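Borrelidin polyketide synthase, type I (Streptomyces parvulus, PDB 6OBT) contains a dehydratase domain that probably removes water from beta-hydroxyacyl intermediates during assembly of the polyketide borrelidin. Local coordinates at residues S101-T106 against E152-A157; P161-P166 against S281-D286; S259-F264 against P291-G296. All coordinates share one frame; numbering follows the deposited sequence.

Interaction 1. Residues S101-T106 against E152-A157; sequences SVDELT and EGILGA
Asp103 leans across onto Gly156, its carboxylate carbon CG 3.6 Å from Gly156 CA, while its CB comes within 3.4 Å of Ile154 O. It can do so because the antiparallel pairing of 101-106 with 152-156 carries a classic beta bulge: Asp103 and Glu104 both face Ile154, and the extra residue turns the Asp103 side chain toward the partner strand. With CG beside its own backbone N (chi1 -76°), the carboxylate lies over glycine, where no side chain blocks it. It is held there by Ser101, whose OG donates to Asp103 OD2 at 3.0 Å and meets that oxygen nearly along its C-O axis. Beyond the bulge the pairing continues, shifted by one residue, with Ile154 N bonded to Glu104 O at 2.8 Å and Thr106 N to Glu152 O at 2.9 Å. The side chains of Glu104 and Ile154 run side by side on the same face as Ser101, and Glu104 OE2 approaches Ile154 CG1.

On the other face, Val102 and Leu155 pack obliquely, CG2 against CD2 at 3.9 Å. Leu105 sits opposite Gly153, with CG anti to its backbone N (chi1 -162°); its CD1 bends back over the neighbouring strand to 3.5 Å from Glu152 O. This apolar face rests on helix 83-97, the central helix expected of a hotdog fold, where Val102 meets Ala90 and Leu91 and Leu105 meets Trp86 and Val87. Strand 134-142 pairs with the far side of 148-156, and strand 254-263 with that of 101-107.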
# COMPACT_ATOMS: atom_id res chain seq x y z
N SER A 101 20.18 9.58 -6.42
CA SER A 101 20.77 9.06 -7.65
C SER A 101 20.13 7.73 -8.01
O SER A 101 19.91 6.88 -7.14
CB SER A 101 22.29 8.89 -7.51
OG SER A 101 22.82 8.17 -8.61
N VAL A 102 19.82 7.58 -9.29
CA VAL A 102 19.48 6.27 -9.84
C VAL A 102 20.81 5.69 -10.31
O VAL A 102 21.30 5.99 -11.40
CB VAL A 102 18.44 6.37 -10.96
CG1 VAL A 102 18.11 4.99 -11.52
CG2 VAL A 102 17.15 7.03 -10.45
N ASP A 103 21.46 4.94 -9.41
CA ASP A 103 22.72 4.29 -9.75
C ASP A 103 22.57 3.41 -10.98
O ASP A 103 23.47 3.33 -11.82
CB ASP A 103 23.21 3.44 -8.58
CG ASP A 103 23.81 4.27 -7.45
OD1 ASP A 103 24.29 3.66 -6.46
OD2 ASP A 103 23.79 5.52 -7.54
N GLU A 104 21.41 2.75 -11.11
CA GLU A 104 21.23 1.71 -12.11
C GLU A 104 19.74 1.47 -12.28
O GLU A 104 19.03 1.29 -11.28
CB GLU A 104 21.94 0.43 -11.64
CG GLU A 104 22.62 -0.37 -12.71
CD GLU A 104 22.79 -1.82 -12.29
OE1 GLU A 104 22.44 -2.72 -13.09
OE2 GLU A 104 23.26 -2.05 -11.16
N LEU A 105 19.26 1.47 -13.52
CA LEU A 105 17.90 1.01 -13.81
C LEU A 105 17.90 0.27 -15.14
O LEU A 105 18.40 0.78 -16.15
CB LEU A 105 16.88 2.16 -13.84
CG LEU A 105 15.44 1.66 -13.69
CD1 LEU A 105 15.19 1.14 -12.27
CD2 LEU A 105 14.43 2.73 -14.05
N THR A 106 17.35 -0.94 -15.14
CA THR A 106 17.34 -1.79 -16.33
C THR A 106 15.89 -2.10 -16.66
O THR A 106 15.15 -2.58 -15.80
CB THR A 106 18.11 -3.08 -16.08
OG1 THR A 106 19.34 -2.78 -15.40
CG2 THR A 106 18.43 -3.76 -17.41
N GLU A 152 14.04 -2.89 -12.88
CA GLU A 152 14.71 -3.17 -11.62
C GLU A 152 15.99 -2.35 -11.56
O GLU A 152 16.60 -2.08 -12.60
CB GLU A 152 15.02 -4.67 -11.45
CG GLU A 152 13.76 -5.54 -11.33
CD GLU A 152 14.04 -6.99 -11.00
OE1 GLU A 152 13.99 -7.83 -11.91
OE2 GLU A 152 14.31 -7.29 -9.82
N GLY A 153 16.36 -1.93 -10.36
CA GLY A 153 17.55 -1.11 -10.26
C GLY A 153 17.94 -0.82 -8.83
O GLY A 153 17.46 -1.44 -7.88
N ILE A 154 18.84 0.17 -8.71
CA ILE A 154 19.54 0.50 -7.47
C ILE A 154 19.52 2.02 -7.31
O ILE A 154 19.91 2.74 -8.24
CB ILE A 154 21.00 0.01 -7.48
CG1 ILE A 154 21.09 -1.45 -7.93
CG2 ILE A 154 21.69 0.28 -6.15
CD1 ILE A 154 20.82 -2.43 -6.83
N LEU A 155 19.07 2.49 -6.16
CA LEU A 155 19.10 3.91 -5.83
C LEU A 155 20.27 4.18 -4.91
O LEU A 155 20.53 3.40 -3.98
CB LEU A 155 17.79 4.37 -5.18
CG LEU A 155 16.54 4.00 -5.98
CD1 LEU A 155 15.29 4.20 -5.13
CD2 LEU A 155 16.49 4.84 -7.27
N GLY A 156 20.99 5.27 -5.17
CA GLY A 156 22.21 5.57 -4.44
C GLY A 156 22.26 7.02 -4.02
O GLY A 156 21.40 7.83 -4.36
N ALA A 157 23.30 7.33 -3.25
CA ALA A 157 23.52 8.67 -2.75
C ALA A 157 24.41 9.45 -3.71
O ALA A 157 25.31 8.89 -4.35
CB ALA A 157 24.16 8.63 -1.37

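Interaction 2. Residues P161-P166 against S281-D286; sequences PPEPLP and SWQAWD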
# COMPACT_ATOMS: atom_id res chain seq x y z
N PRO A 161 29.10 16.19 -9.55
CA PRO A 161 28.37 17.44 -9.74
C PRO A 161 28.21 17.75 -11.21
O PRO A 161 29.04 17.34 -12.04
CB PRO A 161 29.26 18.48 -9.04
CG PRO A 161 30.63 17.89 -9.12
CD PRO A 161 30.44 16.41 -8.99
N PRO A 162 27.15 18.45 -11.60
CA PRO A 162 26.98 18.79 -13.01
C PRO A 162 27.96 19.88 -13.41
O PRO A 162 28.50 20.61 -12.58
CB PRO A 162 25.54 19.29 -13.08
CG PRO A 162 25.29 19.86 -11.71
CD PRO A 162 26.10 19.03 -10.75
N GLU A 163 28.18 19.99 -14.69
CA GLU A 163 29.04 21.07 -15.14
C GLU A 163 28.19 22.22 -15.66
O GLU A 163 27.01 22.04 -16.00
CB GLU A 163 30.01 20.57 -16.21
CG GLU A 163 29.43 20.38 -17.58
CD GLU A 163 30.38 19.62 -18.49
OE1 GLU A 163 31.37 19.06 -17.96
OE2 GLU A 163 30.14 19.57 -19.72
N PRO A 164 28.74 23.43 -15.70
CA PRO A 164 27.97 24.58 -16.19
C PRO A 164 27.90 24.59 -17.71
O PRO A 164 28.58 23.84 -18.41
CB PRO A 164 28.75 25.78 -15.66
CG PRO A 164 30.16 25.29 -15.58
CD PRO A 164 30.10 23.81 -15.28
N LEU A 165 27.07 25.50 -18.22
CA LEU A 165 26.88 25.72 -19.65
C LEU A 165 27.49 27.07 -20.00
O LEU A 165 26.85 28.11 -19.79
CB LEU A 165 25.39 25.69 -20.00
CG LEU A 165 25.01 25.42 -21.46
CD1 LEU A 165 25.77 24.23 -22.01
CD2 LEU A 165 23.52 25.23 -21.59
N PRO A 166 28.72 27.12 -20.51
CA PRO A 166 29.41 28.41 -20.66
C PRO A 166 28.95 29.24 -21.85
O PRO A 166 29.12 30.47 -21.83
CB PRO A 166 30.88 28.01 -20.78
CG PRO A 166 30.95 26.57 -20.30
CD PRO A 166 29.64 25.99 -20.72
N SER A 281 26.33 9.34 -23.00
CA SER A 281 25.96 10.14 -21.85
C SER A 281 25.20 11.40 -22.27
O SER A 281 25.37 11.92 -23.37
CB SER A 281 27.20 10.53 -21.04
OG SER A 281 28.15 11.18 -21.89
N TRP A 282 24.39 11.90 -21.34
CA TRP A 282 23.51 13.04 -21.54
C TRP A 282 23.79 14.08 -20.47
O TRP A 282 24.00 13.74 -19.30
CB TRP A 282 22.03 12.64 -21.43
CG TRP A 282 21.34 12.15 -22.68
CD1 TRP A 282 20.31 12.77 -23.34
CD2 TRP A 282 21.59 10.93 -23.39
NE1 TRP A 282 19.93 12.03 -24.43
CE2 TRP A 282 20.70 10.90 -24.49
CE3 TRP A 282 22.48 9.87 -23.22
CZ2 TRP A 282 20.67 9.83 -25.40
CZ3 TRP A 282 22.46 8.81 -24.13
CH2 TRP A 282 21.56 8.80 -25.20
N GLN A 283 23.77 15.35 -20.87
CA GLN A 283 23.68 16.47 -19.95
C GLN A 283 22.57 17.36 -20.46
O GLN A 283 22.49 17.63 -21.66
CB GLN A 283 25.00 17.29 -19.88
CG GLN A 283 26.23 16.54 -19.44
CD GLN A 283 27.48 17.27 -19.84
OE1 GLN A 283 28.06 17.99 -19.04
NE2 GLN A 283 27.90 17.10 -21.09
N ALA A 284 21.72 17.83 -19.55
CA ALA A 284 20.69 18.79 -19.92
C ALA A 284 20.69 19.97 -18.95
O ALA A 284 20.83 19.79 -17.74
CB ALA A 284 19.31 18.16 -19.94
N TRP A 285 20.52 21.18 -19.51
CA TRP A 285 20.40 22.42 -18.75
C TRP A 285 19.08 23.09 -19.12
O TRP A 285 18.47 22.76 -20.14
CB TRP A 285 21.56 23.38 -19.05
CG TRP A 285 22.94 22.83 -18.76
CD1 TRP A 285 23.68 23.03 -17.64
CD2 TRP A 285 23.73 21.99 -19.62
NE1 TRP A 285 24.88 22.37 -17.74
CE2 TRP A 285 24.93 21.71 -18.93
CE3 TRP A 285 23.53 21.44 -20.89
CZ2 TRP A 285 25.94 20.93 -19.49
CZ3 TRP A 285 24.54 20.64 -21.43
CH2 TRP A 285 25.73 20.41 -20.74
N ASP A 286 18.61 24.02 -18.28
CA ASP A 286 17.47 24.82 -18.71
C ASP A 286 17.92 25.97 -19.62
O ASP A 286 19.10 26.13 -19.94
CB ASP A 286 16.67 25.32 -17.51
CG ASP A 286 17.44 26.31 -16.64
OD1 ASP A 286 18.55 26.74 -17.00
OD2 ASP A 286 16.91 26.65 -15.56
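The indole of Trp285 takes Leu165 over one face and the backbone of Glu163 at its edge. Leu165 CD1 stands 3.7 Å from the centroid of the six-membered ring and only 9° off the ring normal, a CH-pi contact. The other methyl, CD2, sits nearer the root of the side chain, 3.7 Å from Trp285 CB, so both branches lie over the same face, CD1 over the six-membered ring and CD2 nearer the CB end. Leu165 CG lies anti to the backbone N (chi1 -159°), which extends the isobutyl group across the ring, and CB follows along over the pyrrole part. At the edge, Trp285 NE1 donates to Glu163 O at 2.8 Å with an N-H...O angle of 167°; the acceptor lies in the ring plane, and the donor is tilted slightly from the carbonyl plane.

The Glu163 side chain then runs past the six-membered ring, CG 4.0 Å from Trp285 CZ2, its carboxylate plane turned little from that of the indole. It ends beside the Gln283 side chain, which it crosses at about a right angle, although the orientation modelled for that amide is doubtful.

No backbone pairing joins the two segments: the nearest CA atoms, those of Leu165 and Trp285, are 7.3 Å apart. The proline-rich 161-166, a loop between strands 148-156 and 174-176, has few N-H groups to offer a strand. The contact therefore rests on the Trp285 side chain, combining one nearly straight bond from the buried indole nitrogen to a loop carbonyl with apolar cover from Leu165.

Interaction 3. Residues S259-F264 against P291-G296; sequences SDVRLF and PVLTIG
Asp260 meets Gly296 where both segments turn a corner, and the bond between them is made from an unusual side: Gly296 N donates to Asp260 O at 2.8 Å from well above the carbonyl plane. Asp260 has a left-handed backbone (phi 60°) and forms a G1 beta bulge with Val261 opposite Val102. From there 261-263 and 291-295 run antiparallel. Arg262 and Thr294 form a hydrogen-bonded pair, Thr294 N reaching Arg262 O at 3.0 Å.

The Phe264 ring folds back along this pair. Thr294 CG2 touches its edge in the ring plane, 3.6 Å from Phe264 CE2, and Thr294 OG1 approaches Phe264 CZ obliquely at 3.4 Å. Thr294 OG1 lies between its backbone N and carbonyl carbon (chi1 48°), which sets both branches against this end of the ring. Pro291 CB packs against Phe264 CD2. The bent Arg262 chain lays one face of its guanidinium over Phe264 CE1.

On the reverse face Val261 CG1 meets Leu293 CD1 at 3.9 Å, Val261 CG2 lies alongside Ile295 CG2, and Val261 and Leu263 face helix 83-97. Fixed by a salt bridge to Asp100 and a hydrogen bond to Pro160 O, Arg262 thus backs the aromatic ring with a held charge.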
# COMPACT_ATOMS: atom_id res chain seq x y z
N SER A 259 22.40 4.29 -16.24
CA SER A 259 23.37 4.32 -15.15
C SER A 259 23.58 5.77 -14.75
O SER A 259 23.72 6.64 -15.61
CB SER A 259 24.68 3.65 -15.59
OG SER A 259 25.34 3.03 -14.49
N ASP A 260 23.52 6.03 -13.44
CA ASP A 260 23.90 7.31 -12.82
C ASP A 260 23.06 8.47 -13.36
O ASP A 260 23.58 9.43 -13.96
CB ASP A 260 25.40 7.58 -13.02
CG ASP A 260 26.27 6.55 -12.34
OD1 ASP A 260 27.28 6.13 -12.94
OD2 ASP A 260 25.93 6.15 -11.20
N VAL A 261 21.76 8.41 -13.07
CA VAL A 261 20.81 9.44 -13.46
C VAL A 261 20.56 10.36 -12.27
O VAL A 261 20.27 9.88 -11.16
CB VAL A 261 19.49 8.84 -13.95
CG1 VAL A 261 18.61 9.93 -14.56
CG2 VAL A 261 19.74 7.71 -14.93
N ARG A 262 20.68 11.67 -12.49
CA ARG A 262 20.38 12.65 -11.45
C ARG A 262 19.51 13.75 -12.03
O ARG A 262 19.71 14.18 -13.17
CB ARG A 262 21.66 13.26 -10.85
CG ARG A 262 22.59 12.25 -10.21
CD ARG A 262 23.10 12.75 -8.87
NE ARG A 262 24.30 13.56 -9.04
CZ ARG A 262 24.84 14.31 -8.08
NH1 ARG A 262 24.28 14.35 -6.88
NH2 ARG A 262 25.93 15.02 -8.33
N LEU A 263 18.53 14.19 -11.24
CA LEU A 263 17.64 15.27 -11.62
C LEU A 263 17.87 16.43 -10.66
O LEU A 263 17.68 16.29 -9.44
CB LEU A 263 16.18 14.81 -11.59
CG LEU A 263 15.15 15.85 -12.00
CD1 LEU A 263 15.31 16.20 -13.49
CD2 LEU A 263 13.74 15.38 -11.73
N PHE A 264 18.31 17.58 -11.20
CA PHE A 264 18.68 18.70 -10.35
C PHE A 264 17.57 19.71 -10.16
O PHE A 264 17.62 20.50 -9.22
CB PHE A 264 19.92 19.40 -10.93
CG PHE A 264 21.06 18.45 -11.18
CD1 PHE A 264 21.80 17.95 -10.12
CD2 PHE A 264 21.37 18.04 -12.46
CE1 PHE A 264 22.84 17.06 -10.34
CE2 PHE A 264 22.40 17.15 -12.69
CZ PHE A 264 23.13 16.66 -11.62
N PRO A 291 21.77 23.50 -14.35
CA PRO A 291 21.69 22.06 -14.60
C PRO A 291 20.28 21.53 -14.31
O PRO A 291 19.57 22.05 -13.44
CB PRO A 291 22.72 21.48 -13.62
CG PRO A 291 23.66 22.59 -13.38
CD PRO A 291 22.82 23.83 -13.38
N VAL A 292 19.86 20.53 -15.09
CA VAL A 292 18.56 19.90 -14.93
C VAL A 292 18.73 18.38 -14.82
O VAL A 292 18.18 17.75 -13.92
CB VAL A 292 17.59 20.24 -16.09
CG1 VAL A 292 16.23 19.49 -15.91
CG2 VAL A 292 17.36 21.74 -16.21
N LEU A 293 19.48 17.78 -15.74
CA LEU A 293 19.52 16.33 -15.79
C LEU A 293 20.88 15.84 -16.26
O LEU A 293 21.48 16.41 -17.18
CB LEU A 293 18.41 15.78 -16.71
CG LEU A 293 18.37 14.30 -17.09
CD1 LEU A 293 17.76 13.46 -15.96
CD2 LEU A 293 17.59 14.11 -18.40
N THR A 294 21.37 14.77 -15.61
CA THR A 294 22.53 14.02 -16.09
C THR A 294 22.20 12.53 -16.14
O THR A 294 21.59 11.99 -15.22
CB THR A 294 23.76 14.26 -15.20
OG1 THR A 294 23.41 14.11 -13.82
CG2 THR A 294 24.29 15.67 -15.40
N ILE A 295 22.62 11.88 -17.23
CA ILE A 295 22.60 10.42 -17.37
C ILE A 295 24.04 9.98 -17.60
O ILE A 295 24.62 10.24 -18.66
CB ILE A 295 21.70 9.94 -18.51
CG1 ILE A 295 20.29 10.50 -18.40
CG2 ILE A 295 21.64 8.42 -18.54
CD1 ILE A 295 19.40 10.13 -19.63
N GLY A 296 24.61 9.28 -16.61
CA GLY A 296 25.98 8.82 -16.72
C GLY A 296 26.22 7.87 -17.87
O GLY A 296 27.27 7.91 -18.52

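The three contacts lie on consecutive strands, in the spatial order 148-156, 101-107, 254-263, 291-301 and 281-286, with the loop 161-166 passing by the ends of the last three. Centres of interactions 1 and 3 are about 12 Å apart, those of 2 and 3 about 9 Å, and those of 1 and 2 about 20 Å. Interaction 1 closes first along the chain; interaction 2 opens a few residues later and interleaves with interaction 3. Strands 101-107 and 254-263 join interactions 1 and 3 through Val102 O to Val261 N, while 281-286 and 291-301 join 2 and 3. This continuity is consistent with the double-hotdog fold of polyketide synthase dehydratases, in which two hotdog halves lie side by side, the strands here pairing edge to edge.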